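Long-range contacts in putative acyl-CoA thioester hydrolase (Yersinia pestis KIM10+, PDB 5DM5), which probably hydrolyses the thioester bond of acyl-CoA substrates, working as a hexamer of hot-dog-fold subunits: residues 70-75 / 119-124; 86-91 / 98-103. One frame throughout, in Å; residues are numbered along the deposited sequence.

Contact 1: residues 70-75 / 119-124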
ATOM      1  N   ASP B  70       8.337 -26.364  -2.883  1.00 41.90           N
ATOM      2  CA  ASP B  70       8.794 -27.558  -2.217  1.00 41.07           C
ATOM      3  C   ASP B  70       9.739 -27.240  -1.058  1.00 43.66           C
ATOM      4  O   ASP B  70      10.612 -26.382  -1.178  1.00 40.46           O
ATOM      5  CB  ASP B  70       9.526 -28.412  -3.251  1.00 42.53           C
ATOM      6  CG  ASP B  70       8.636 -28.833  -4.402  1.00 44.15           C
ATOM      7  OD1 ASP B  70       7.531 -29.351  -4.141  1.00 48.96           O
ATOM      8  OD2 ASP B  70       9.019 -28.570  -5.572  1.00 39.74           O
ATOM      9  N   GLY B  71       9.588 -27.952   0.052  1.00 46.02           N
ATOM     10  CA  GLY B  71      10.578 -27.910   1.109  1.00 47.42           C
ATOM     11  C   GLY B  71      11.017 -26.560   1.636  1.00 48.13           C
ATOM     12  O   GLY B  71      12.216 -26.277   1.694  1.00 47.47           O
ATOM     13  N   MET B  72      10.069 -25.703   1.980  1.00 47.04           N
ATOM     14  CA  MET B  72      10.449 -24.424   2.562  1.00 46.65           C
ATOM     15  C   MET B  72      10.751 -24.515   4.051  1.00 49.41           C
ATOM     16  O   MET B  72       9.994 -25.109   4.807  1.00 52.17           O
ATOM     17  CB  MET B  72       9.373 -23.378   2.336  1.00 44.80           C
ATOM     18  CG  MET B  72       9.723 -22.049   2.985  1.00 47.21           C
ATOM     19  SD  MET B  72       9.811 -20.751   1.768  1.00 39.29           S
ATOM     20  CE  MET B  72       8.195 -20.960   1.038  1.00 50.49           C
ATOM     21  N   THR B  73      11.877 -23.949   4.462  1.00 43.36           N
ATOM     22  CA  THR B  73      12.264 -23.988   5.851  1.00 45.67           C
ATOM     23  C   THR B  73      12.572 -22.582   6.300  1.00 47.98           C
ATOM     24  O   THR B  73      13.251 -21.854   5.588  1.00 49.29           O
ATOM     25  CB  THR B  73      13.481 -24.871   6.084  1.00 50.85           C
ATOM     26  OG1 THR B  73      13.301 -26.126   5.424  1.00 59.81           O
ATOM     27  CG2 THR B  73      13.671 -25.117   7.569  1.00 53.95           C
ATOM     28  N   PHE B  74      12.051 -22.181   7.455  1.00 49.91           N
ATOM     29  CA  PHE B  74      12.390 -20.875   8.021  1.00 45.82           C
ATOM     30  C   PHE B  74      13.552 -20.973   8.954  1.00 44.44           C
ATOM     31  O   PHE B  74      13.403 -21.226  10.140  1.00 44.43           O
ATOM     32  CB  PHE B  74      11.192 -20.251   8.726  1.00 47.08           C
ATOM     33  CG  PHE B  74      10.103 -19.880   7.788  1.00 46.27           C
ATOM     34  CD1 PHE B  74       9.950 -18.574   7.378  1.00 45.52           C
ATOM     35  CD2 PHE B  74       9.292 -20.841   7.242  1.00 50.37           C
ATOM     36  CE1 PHE B  74       8.983 -18.233   6.479  1.00 42.78           C
ATOM     37  CE2 PHE B  74       8.315 -20.498   6.340  1.00 49.14           C
ATOM     38  CZ  PHE B  74       8.162 -19.196   5.959  1.00 44.51           C
ATOM     39  N   LEU B  75      14.720 -20.748   8.370  1.00 46.10           N
ATOM     40  CA  LEU B  75      15.994 -20.924   9.045  1.00 47.39           C
ATOM     41  C   LEU B  75      16.196 -19.890  10.133  1.00 52.13           C
ATOM     42  O   LEU B  75      16.367 -20.224  11.304  1.00 59.27           O
ATOM     43  CB  LEU B  75      17.157 -20.830   8.042  1.00 45.38           C
ATOM     44  CG  LEU B  75      17.392 -21.820   6.883  1.00 44.86           C
ATOM     45  CD1 LEU B  75      16.523 -23.060   7.011  1.00 55.65           C
ATOM     46  CD2 LEU B  75      17.267 -21.202   5.491  1.00 41.06           C
ATOM     47  N   ARG B 119      21.617 -16.573   5.365  1.00 50.72           N
ATOM     48  CA  ARG B 119      20.438 -17.032   4.647  1.00 47.92           C
ATOM     49  C   ARG B 119      19.280 -17.242   5.590  1.00 48.38           C
ATOM     50  O   ARG B 119      19.431 -17.863   6.633  1.00 53.51           O
ATOM     51  CB  ARG B 119      20.747 -18.302   3.872  1.00 51.03           C
ATOM     52  CG  ARG B 119      19.610 -18.803   3.028  1.00 48.08           C
ATOM     53  CD  ARG B 119      20.107 -19.936   2.180  1.00 54.92           C
ATOM     54  NE  ARG B 119      20.688 -21.003   2.972  1.00 64.95           N
ATOM     55  CZ  ARG B 119      21.218 -22.099   2.446  1.00 78.47           C
ATOM     56  NH1 ARG B 119      21.231 -22.247   1.130  1.00 70.27           N
ATOM     57  NH2 ARG B 119      21.744 -23.034   3.228  1.00120.39           N
ATOM     58  N   ALA B 120      18.136 -16.654   5.255  1.00 45.78           N
ATOM     59  CA  ALA B 120      16.977 -16.708   6.133  1.00 43.14           C
ATOM     60  C   ALA B 120      15.888 -17.669   5.637  1.00 40.36           C
ATOM     61  O   ALA B 120      15.030 -18.086   6.413  1.00 43.20           O
ATOM     62  CB  ALA B 120      16.417 -15.326   6.326  1.00 45.67           C
ATOM     63  N   THR B 121      15.854 -17.963   4.342  1.00 38.52           N
ATOM     64  CA  THR B 121      14.871 -18.935   3.865  1.00 37.05           C
ATOM     65  C   THR B 121      15.322 -19.609   2.599  1.00 39.33           C
ATOM     66  O   THR B 121      15.973 -18.998   1.792  1.00 41.75           O
ATOM     67  CB  THR B 121      13.521 -18.280   3.594  1.00 42.80           C
ATOM     68  OG1 THR B 121      13.085 -17.610   4.776  1.00 43.62           O
ATOM     69  CG2 THR B 121      12.497 -19.317   3.240  1.00 45.33           C
ATOM     70  N   GLU B 122      15.017 -20.873   2.403  1.00 37.89           N
ATOM     71  CA  GLU B 122      15.320 -21.424   1.102  1.00 40.06           C
ATOM     72  C   GLU B 122      14.236 -22.402   0.732  1.00 39.49           C
ATOM     73  O   GLU B 122      13.649 -23.026   1.600  1.00 41.93           O
ATOM     74  CB  GLU B 122      16.709 -22.053   1.045  1.00 49.98           C
ATOM     75  CG  GLU B 122      16.975 -22.721  -0.299  1.00 54.81           C
ATOM     76  CD  GLU B 122      18.357 -23.301  -0.431  1.00 63.67           C
ATOM     77  OE1 GLU B 122      19.085 -23.346   0.580  1.00 86.52           O
ATOM     78  OE2 GLU B 122      18.712 -23.702  -1.557  1.00 55.20           O
ATOM     79  N   ALA B 123      13.924 -22.495  -0.551  1.00 39.05           N
ATOM     80  CA  ALA B 123      12.886 -23.421  -0.984  1.00 38.24           C
ATOM     81  C   ALA B 123      13.067 -23.795  -2.443  1.00 39.52           C
ATOM     82  O   ALA B 123      13.841 -23.166  -3.148  1.00 40.97           O
ATOM     83  CB  ALA B 123      11.526 -22.823  -0.760  1.00 40.27           C
ATOM     84  N   VAL B 124      12.364 -24.824  -2.896  1.00 38.51           N
ATOM     85  CA  VAL B 124      12.489 -25.240  -4.282  1.00 38.75           C
ATOM     86  C   VAL B 124      11.168 -25.040  -5.023  1.00 38.22           C
ATOM     87  O   VAL B 124      10.223 -25.812  -4.917  1.00 36.63           O
ATOM     88  CB  VAL B 124      12.942 -26.700  -4.378  1.00 42.88           C
ATOM     89  CG1 VAL B 124      13.098 -27.111  -5.828  1.00 36.21           C
ATOM     90  CG2 VAL B 124      14.256 -26.882  -3.630  1.00 44.90           C
TER
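Asp-70 and Val-124 form an antiparallel hydrogen-bonded pair, and the two strands that carry them run at 175° with their axes 4.9 Å apart at closest approach. Two bonds join the pair: Asp-70 N to Val-124 O, 2.8 Å, and Val-124 N to Asp-70 O, 2.9 Å and nearly straight at 175°. Beyond them the register slips by one residue before Thr-73 meets Glu-122, a beta bulge that takes in Gly-71, whose positive phi suits glycine. The pairing is slacker past the bulge, where the bonds from Thr-73 N to Glu-122 O and from Leu-75 N to Ala-120 O are both weak.

On the helix side of the sheet, Met-72 reaches across to the neighbouring strand. Its CG stands anti to the backbone N (chi1 178°), and bends further out bring SD to within 3.4 Å of Thr-121 CG2 and 3.7 Å of Ala-123 CB. The flexible thioether can touch both the threonine methyl and the small alanine, and Met-45 and Met-48 of helix 43-60 pack on it. Thr-121 turns its hydroxyl back on its own strand, OG1 donating to Ala-120 O from above the carbonyl plane, in a strongly bent approach. At the exposed end, Leu-75 lays CD2 against the backbone of Thr-121, 3.7 Å from its CA. On the other side of the sheet, Arg-119 NH1 and Glu-122 OE1 pair as a salt bridge within their own strand.

Met-72 and Thr-73 also pair with an antiparallel strand of the second subunit, which carries the sheet across the interface. An antiparallel sheet packed on a long helix and continued into a partner subunit is the signature of the hot-dog fold and its dimer.

Contact 2: residues 86-91 / 98-103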
ATOM      1  N   CYS B  86      17.155 -12.161  -2.757  1.00 41.72           N
ATOM      2  CA  CYS B  86      16.782 -13.422  -3.431  1.00 38.58           C
ATOM      3  C   CYS B  86      17.782 -13.854  -4.479  1.00 38.22           C
ATOM      4  O   CYS B  86      18.108 -13.098  -5.370  1.00 39.63           O
ATOM      5  CB  CYS B  86      15.440 -13.356  -4.164  1.00 36.56           C
ATOM      6  SG  CYS B  86      13.940 -13.327  -3.231  1.00 56.36           S
ATOM      7  N   TYR B  87      18.257 -15.080  -4.372  1.00 39.70           N
ATOM      8  CA  TYR B  87      19.144 -15.659  -5.364  1.00 39.26           C
ATOM      9  C   TYR B  87      18.455 -16.889  -5.953  1.00 40.49           C
ATOM     10  O   TYR B  87      18.180 -17.849  -5.251  1.00 47.10           O
ATOM     11  CB  TYR B  87      20.509 -16.001  -4.753  1.00 41.28           C
ATOM     12  CG  TYR B  87      21.317 -14.791  -4.367  1.00 38.65           C
ATOM     13  CD1 TYR B  87      22.337 -14.333  -5.187  1.00 40.12           C
ATOM     14  CD2 TYR B  87      21.046 -14.091  -3.210  1.00 42.69           C
ATOM     15  CE1 TYR B  87      23.077 -13.220  -4.860  1.00 44.40           C
ATOM     16  CE2 TYR B  87      21.781 -12.962  -2.865  1.00 45.41           C
ATOM     17  CZ  TYR B  87      22.799 -12.532  -3.696  1.00 49.04           C
ATOM     18  OH  TYR B  87      23.537 -11.411  -3.369  1.00 50.44           O
ATOM     19  N   ALA B  88      18.174 -16.876  -7.242  1.00 35.62           N
ATOM     20  CA  ALA B  88      17.461 -17.983  -7.843  1.00 36.78           C
ATOM     21  C   ALA B  88      18.394 -18.790  -8.719  1.00 42.70           C
ATOM     22  O   ALA B  88      19.271 -18.236  -9.364  1.00 46.80           O
ATOM     23  CB  ALA B  88      16.293 -17.487  -8.632  1.00 37.19           C
ATOM     24  N   ARG B  89      18.243 -20.108  -8.698  1.00 42.79           N
ATOM     25  CA  ARG B  89      19.030 -20.968  -9.565  1.00 43.08           C
ATOM     26  C   ARG B  89      18.158 -21.953 -10.260  1.00 45.82           C
ATOM     27  O   ARG B  89      17.583 -22.792  -9.591  1.00 47.08           O
ATOM     28  CB  ARG B  89      20.010 -21.807  -8.772  1.00 44.81           C
ATOM     29  CG  ARG B  89      20.756 -21.114  -7.740  1.00 47.80           C
ATOM     30  CD  ARG B  89      21.172 -22.099  -6.709  1.00 51.79           C
ATOM     31  NE  ARG B  89      21.478 -23.393  -7.297  1.00 49.94           N
ATOM     32  CZ  ARG B  89      21.725 -24.474  -6.573  1.00 52.58           C
ATOM     33  NH1 ARG B  89      21.742 -24.390  -5.249  1.00 52.65           N
ATOM     34  NH2 ARG B  89      21.979 -25.625  -7.164  1.00 58.84           N
ATOM     35  N   CYS B  90      18.093 -21.929 -11.582  1.00 49.11           N
ATOM     36  CA  CYS B  90      17.348 -22.984 -12.260  1.00 52.19           C
ATOM     37  C   CYS B  90      18.129 -24.280 -12.108  1.00 54.57           C
ATOM     38  O   CYS B  90      19.355 -24.259 -11.997  1.00 60.17           O
ATOM     39  CB  CYS B  90      17.111 -22.681 -13.739  1.00 54.45           C
ATOM     40  SG  CYS B  90      16.162 -23.986 -14.576  1.00 62.62           S
ATOM     41  N   ILE B  91      17.418 -25.401 -12.052  1.00 52.89           N
ATOM     42  CA  ILE B  91      18.052 -26.706 -11.899  1.00 53.64           C
ATOM     43  C   ILE B  91      17.546 -27.690 -12.959  1.00 56.99           C
ATOM     44  O   ILE B  91      18.315 -28.436 -13.570  1.00 70.89           O
ATOM     45  CB  ILE B  91      17.813 -27.284 -10.492  1.00 48.41           C
ATOM     46  CG1 ILE B  91      18.296 -26.306  -9.430  1.00 49.00           C
ATOM     47  CG2 ILE B  91      18.549 -28.588 -10.318  1.00 54.24           C
ATOM     48  CD1 ILE B  91      18.065 -26.791  -8.032  1.00 50.85           C
ATOM     49  N   ILE B  98       9.780 -25.757 -15.307  1.00 45.16           N
ATOM     50  CA  ILE B  98      11.004 -25.217 -14.696  1.00 44.99           C
ATOM     51  C   ILE B  98      11.135 -25.311 -13.165  1.00 44.27           C
ATOM     52  O   ILE B  98      10.341 -24.708 -12.436  1.00 44.90           O
ATOM     53  CB  ILE B  98      11.173 -23.740 -15.071  1.00 44.41           C
ATOM     54  CG1 ILE B  98      11.163 -23.608 -16.586  1.00 46.33           C
ATOM     55  CG2 ILE B  98      12.463 -23.175 -14.490  1.00 41.28           C
ATOM     56  CD1 ILE B  98      11.296 -22.198 -17.050  1.00 48.02           C
ATOM     57  N   THR B  99      12.083 -26.112 -12.677  1.00 44.25           N
ATOM     58  CA  THR B  99      12.345 -26.182 -11.240  1.00 44.17           C
ATOM     59  C   THR B  99      13.526 -25.299 -10.816  1.00 46.20           C
ATOM     60  O   THR B  99      14.628 -25.476 -11.299  1.00 50.25           O
ATOM     61  CB  THR B  99      12.617 -27.615 -10.808  1.00 47.97           C
ATOM     62  OG1 THR B  99      11.502 -28.445 -11.166  1.00 45.30           O
ATOM     63  CG2 THR B  99      12.837 -27.664  -9.314  1.00 44.74           C
ATOM     64  N   ILE B 100      13.306 -24.389  -9.874  1.00 45.37           N
ATOM     65  CA  ILE B 100      14.326 -23.425  -9.453  1.00 45.88           C
ATOM     66  C   ILE B 100      14.511 -23.348  -7.947  1.00 41.53           C
ATOM     67  O   ILE B 100      13.557 -23.092  -7.229  1.00 43.25           O
ATOM     68  CB  ILE B 100      13.991 -21.994  -9.966  1.00 48.46           C
ATOM     69  CG1 ILE B 100      14.028 -21.950 -11.495  1.00 52.86           C
ATOM     70  CG2 ILE B 100      14.966 -20.974  -9.414  1.00 46.79           C
ATOM     71  CD1 ILE B 100      13.721 -20.596 -12.075  1.00 62.46           C
ATOM     72  N   ASN B 101      15.752 -23.499  -7.488  1.00 40.33           N
ATOM     73  CA  ASN B 101      16.069 -23.410  -6.075  1.00 40.87           C
ATOM     74  C   ASN B 101      16.319 -21.956  -5.720  1.00 43.42           C
ATOM     75  O   ASN B 101      17.236 -21.340  -6.253  1.00 47.10           O
ATOM     76  CB  ASN B 101      17.306 -24.238  -5.734  1.00 41.96           C
ATOM     77  CG  ASN B 101      17.550 -24.342  -4.231  1.00 46.57           C
ATOM     78  OD1 ASN B 101      16.921 -25.146  -3.538  1.00 46.79           O
ATOM     79  ND2 ASN B 101      18.395 -23.463  -3.711  1.00 62.98           N
ATOM     80  N   ILE B 102      15.556 -21.449  -4.756  1.00 45.55           N
ATOM     81  CA  ILE B 102      15.558 -20.038  -4.371  1.00 42.83           C
ATOM     82  C   ILE B 102      16.059 -19.836  -2.962  1.00 43.52           C
ATOM     83  O   ILE B 102      15.585 -20.485  -2.030  1.00 48.39           O
ATOM     84  CB  ILE B 102      14.148 -19.431  -4.491  1.00 42.92           C
ATOM     85  CG1 ILE B 102      13.682 -19.514  -5.949  1.00 48.91           C
ATOM     86  CG2 ILE B 102      14.145 -17.988  -4.036  1.00 41.75           C
ATOM     87  CD1 ILE B 102      12.288 -18.971  -6.218  1.00 43.99           C
ATOM     88  N   GLU B 103      16.967 -18.875  -2.820  1.00 42.02           N
ATOM     89  CA  GLU B 103      17.644 -18.588  -1.565  1.00 45.14           C
ATOM     90  C   GLU B 103      17.354 -17.178  -1.063  1.00 42.07           C
ATOM     91  O   GLU B 103      17.488 -16.228  -1.814  1.00 45.24           O
ATOM     92  CB  GLU B 103      19.156 -18.715  -1.807  1.00 54.00           C
ATOM     93  CG  GLU B 103      19.614 -20.039  -2.462  1.00 61.99           C
ATOM     94  CD  GLU B 103      21.120 -20.092  -2.732  1.00 52.36           C
ATOM     95  OE1 GLU B 103      21.840 -19.129  -2.391  1.00 55.65           O
ATOM     96  OE2 GLU B 103      21.586 -21.098  -3.295  1.00 57.02           O
TER
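Ala-88 and Cys-90 meet Ile-98, Ile-100 and Ile-102 on the face of the hairpin that looks toward helix 43-60. Ala-88 CB lies 3.8 Å from Ile-100 CG2 and somewhat farther from Ile-102 CG1; its small methyl leaves room for branched neighbours. Ile-100 holds CG2 anti to its backbone N and CG1 anti to its carbonyl carbon (chi1 -64°), and CG1 packs 3.9 Å from Cys-90 CB. The Cys-90 sulfur, itself anti to the backbone N, reaches Ile-98 CG2 at 3.8 Å. Ile-59 and Met-48 of helix 43-60 touch Cys-90 and Ile-102 respectively.

Between the faces, paired backbone bonds join Tyr-87 to Glu-103 and Arg-89 to Asn-101, each pair bonded in both directions, and Ile-91 N adds a bond to Thr-99 O.

The opposite face is mixed. Ile-91 and Asn-101 lie side by side, with CD1 of the isoleucine 3.5 Å from Asn-101 CB. That same CB sits over one face of the Arg-89 guanidinium, toward its rim. Glu-103 OE2 lies at the edge of the guanidinium, in its plane, but 3.8 Å from Arg-89 NH1, a long salt bridge with the carboxylate turned 88° to the guanidinium. The firmer polar partner of Glu-103 is Trp-105, whose NE1 hydrogen-bonds OE1.

The chemistry implies a hairpin held mainly by its backbone and by apolar packing beneath the helix; the weakly coupled Arg-89 and Glu-103 probably add a modest electrostatic attraction, with the indole N-H helping to satisfy a buried carboxylate.

Overall arrangement
Contacts 1 and 2 belong to one antiparallel sheet, their centres about 11 Å apart, and contact 2 is nested within the chain closed by contact 1. Strands 97-106 and 118-129 are neighbours, so the two contacts meet directly through a probable hydrogen bond from Ile-102 N to Ala-123 O. Contact 2 is the more buried, a regular hairpin within the sheet that no other chain touches. Contact 1, bulged and partly weakly bonded, lies at the outermost strand 64-74, where a strand of the second subunit extends the sheet. Both turn apolar residues toward helix 43-60, sharing Met-48, and keep charged groups on the opposite face: a salt bridge within one strand in contact 1, a long cross-strand pair in contact 2.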